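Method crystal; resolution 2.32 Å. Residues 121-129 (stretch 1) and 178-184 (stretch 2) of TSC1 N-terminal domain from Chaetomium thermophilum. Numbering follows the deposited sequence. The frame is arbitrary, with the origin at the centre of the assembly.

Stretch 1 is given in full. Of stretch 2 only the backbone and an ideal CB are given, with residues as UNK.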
# COMPACT_ATOMS: atom_id res chain seq x y z
N THR B 121 19.50 44.67 15.75
CA THR B 121 18.23 43.98 15.92
C THR B 121 18.39 42.73 16.77
O THR B 121 17.56 42.45 17.64
CB THR B 121 17.64 43.64 14.55
OG1 THR B 121 17.42 44.84 13.80
CG2 THR B 121 16.33 42.89 14.70
N LEU B 122 19.45 41.96 16.52
CA LEU B 122 19.67 40.73 17.28
C LEU B 122 19.96 41.03 18.75
O LEU B 122 19.54 40.28 19.63
CB LEU B 122 20.81 39.92 16.66
CG LEU B 122 20.53 39.35 15.26
CD1 LEU B 122 21.79 38.77 14.65
CD2 LEU B 122 19.43 38.30 15.33
N GLU B 123 20.69 42.11 19.02
CA GLU B 123 20.98 42.47 20.41
C GLU B 123 19.72 42.88 21.15
O GLU B 123 19.58 42.60 22.35
CB GLU B 123 22.01 43.61 20.44
CG GLU B 123 23.40 43.21 19.98
CD GLU B 123 24.26 44.41 19.65
OE1 GLU B 123 23.73 45.54 19.63
OE2 GLU B 123 25.47 44.23 19.38
N ILE B 124 18.79 43.55 20.46
CA ILE B 124 17.52 43.92 21.08
C ILE B 124 16.72 42.67 21.46
O ILE B 124 16.13 42.60 22.54
CB ILE B 124 16.72 44.82 20.13
CG1 ILE B 124 17.45 46.15 19.91
CG2 ILE B 124 15.32 45.07 20.68
CD1 ILE B 124 16.79 47.03 18.87
N LEU B 125 16.70 41.67 20.57
CA LEU B 125 15.87 40.49 20.80
C LEU B 125 16.43 39.59 21.89
O LEU B 125 15.66 38.84 22.51
CB LEU B 125 15.74 39.70 19.50
CG LEU B 125 14.99 40.37 18.34
CD1 LEU B 125 15.02 39.48 17.11
CD2 LEU B 125 13.57 40.66 18.77
N SER B 126 17.74 39.64 22.15
CA SER B 126 18.37 38.74 23.10
C SER B 126 18.60 39.36 24.48
O SER B 126 19.43 38.86 25.24
CB SER B 126 19.71 38.25 22.53
OG SER B 126 19.51 37.54 21.31
N SER B 127 17.90 40.45 24.81
CA SER B 127 18.04 41.10 26.12
C SER B 127 16.71 41.13 26.87
O SER B 127 15.78 41.81 26.43
CB SER B 127 18.60 42.52 25.97
OG SER B 127 17.64 43.38 25.38
N SER B 128 16.65 40.42 27.99
CA SER B 128 15.58 40.51 29.00
C SER B 128 14.18 40.64 28.39
O SER B 128 13.48 41.64 28.59
CB SER B 128 15.84 41.66 29.96
OG SER B 128 17.06 41.49 30.66
N GLU B 129 13.77 39.62 27.65
CA GLU B 129 12.37 39.52 27.20
C GLU B 129 11.90 38.08 27.29
O GLU B 129 12.25 37.36 28.23
CB GLU B 129 12.18 40.05 25.77
CG GLU B 129 12.93 41.33 25.45
CD GLU B 129 12.07 42.41 24.84
OE1 GLU B 129 10.83 42.39 25.04
OE2 GLU B 129 12.62 43.29 24.15
N UNK B 178 12.38 36.77 10.25
CA UNK B 178 12.59 35.43 10.80
C UNK B 178 13.10 35.50 12.23
O UNK B 178 12.72 34.67 13.07
CB UNK B 178 13.57 34.64 9.93
N UNK B 179 13.95 36.47 12.54
CA UNK B 179 14.45 36.62 13.90
C UNK B 179 13.33 37.04 14.85
O UNK B 179 13.19 36.48 15.95
CB UNK B 179 15.59 37.64 13.94
N UNK B 180 12.52 38.02 14.45
CA UNK B 180 11.36 38.40 15.25
C UNK B 180 10.35 37.26 15.34
O UNK B 180 9.71 37.06 16.38
CB UNK B 180 10.69 39.64 14.66
N UNK B 181 10.20 36.50 14.25
CA UNK B 181 9.27 35.39 14.27
C UNK B 181 9.75 34.25 15.15
O UNK B 181 8.94 33.57 15.79
CB UNK B 181 9.03 34.88 12.85
N UNK B 182 11.06 34.01 15.18
CA UNK B 182 11.61 32.99 16.07
C UNK B 182 11.40 33.36 17.53
O UNK B 182 11.19 32.47 18.37
CB UNK B 182 13.10 32.79 15.79
N UNK B 183 11.44 34.65 17.85
CA UNK B 183 11.26 35.08 19.23
C UNK B 183 9.78 35.09 19.62
O UNK B 183 9.44 34.73 20.75
CB UNK B 183 11.87 36.47 19.43
N UNK B 184 8.91 35.50 18.70
CA UNK B 184 7.47 35.60 18.95
C UNK B 184 6.74 34.94 17.79
O UNK B 184 6.27 35.61 16.87
CB UNK B 184 7.03 37.06 19.12

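The backbone of stretch 2 is helical from 178 to 183 and runs nearly parallel to helix 121-125 of stretch 1: their N-to-C directions differ by 8° and the axes approach to 10.6 Å. At that spacing side chains on the facing sides meet directly, and each position can be judged by where its CA-to-CB bond points.

Position 178 has helical angles (-68/-37), and its ideal CB finds nothing of stretch 1 within 5.5 Å. Stretch 1 therefore sets little preference, and many helix-compatible residues would serve. The deposited residue is L178, which makes no contact here.

Position 179 points toward stretch 1. Its ideal CB already lies 3.7 Å from L125 CD1 and 4.1 Å from L122 CD2, so two leucine methyl groups occupy the space ahead of it. A small apolar side chain fits without rearrangement; alanine is the simplest choice, with glycine or serine conceivable. A179 is found. Its CB completes both apolar contacts, and L125 CD1 also lies 3.7 Å from the backbone A179 O.

At position 180 the bond points sideways, and the ideal CB is 5.0 Å from L125 CD1. A short side chain would leave L125 and T121 largely untouched, whereas a longer apolar one, such as leucine, methionine or an aromatic, could turn back to them. The residue is F180, with chi1 at -83° (m). Its end comes nearer than its CB: CE1 reaches 3.4 Å from L125 CD2, and CE2 reaches 3.5 Å from T121 CG2. L125 CG lies over one face of the ring, while T121 approaches obliquely.

Position 181 is out of reach of stretch 1, and its angles (-70/-35) are ordinary for a helix. Nothing visible demands a particular residue; G181 occupies it and adds no side-chain contact.

Position 182 points sideways, with no atom of stretch 1 within 5.5 Å of the ideal CB. Polar or charged residues are reasonable among many others. K182 extends with all four chi angles t, and its end leads away from stretch 1.

Position 183 points toward stretch 1, with its ideal CB 4.6 Å from L125 CD2. Helix 121-125 ends nearby, S126 being the first residue to leave helical angles, and L125 O lies 5.4 Å from the ideal CB of 183 in a direction well apart from that of L125 CD2. This carbonyl offers an acceptor, so a long side chain with an apolar stem and a terminal donor suits well: lysine, arginine or perhaps glutamine. K183 is deposited. Its chi angles run t, p, t, m, and NZ donates a hydrogen bond to L125 O at 2.6 Å. The same NZ lies 3.5 Å from E129 CB; the end of the E129 side chain leads away, so this contact is with its base.

Position 184 leaves helical angles (-132/81) and is out of reach of stretch 1. It directly precedes another helix, so an N-cap residue such as aspartate, asparagine, serine or threonine is expected. D184 fills that role, its side chain capping a backbone N just past the stretch.

Stretch 2 (178-184) LAFGKKD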
# COMPACT_ATOMS: atom_id res chain seq x y z
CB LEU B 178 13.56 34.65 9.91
CG LEU B 178 12.98 34.19 8.57
CD1 LEU B 178 13.97 33.30 7.83
CD2 LEU B 178 11.66 33.47 8.77
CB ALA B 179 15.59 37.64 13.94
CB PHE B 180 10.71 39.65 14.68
CG PHE B 180 11.36 40.93 15.11
CD1 PHE B 180 11.06 41.51 16.33
CD2 PHE B 180 12.28 41.57 14.29
CE1 PHE B 180 11.66 42.68 16.73
CE2 PHE B 180 12.88 42.74 14.68
CZ PHE B 180 12.58 43.30 15.90
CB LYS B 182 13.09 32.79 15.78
CG LYS B 182 13.72 31.63 16.54
CD LYS B 182 15.22 31.55 16.29
CE LYS B 182 15.79 30.23 16.79
NZ LYS B 182 17.12 29.94 16.18
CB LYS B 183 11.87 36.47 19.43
CG LYS B 183 12.06 36.87 20.88
CD LYS B 183 13.23 36.12 21.50
CE LYS B 183 13.31 36.33 23.00
NZ LYS B 183 13.44 37.78 23.35
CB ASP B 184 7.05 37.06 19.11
CG ASP B 184 5.58 37.21 19.49
OD1 ASP B 184 4.97 36.21 19.91
OD2 ASP B 184 5.05 38.34 19.37
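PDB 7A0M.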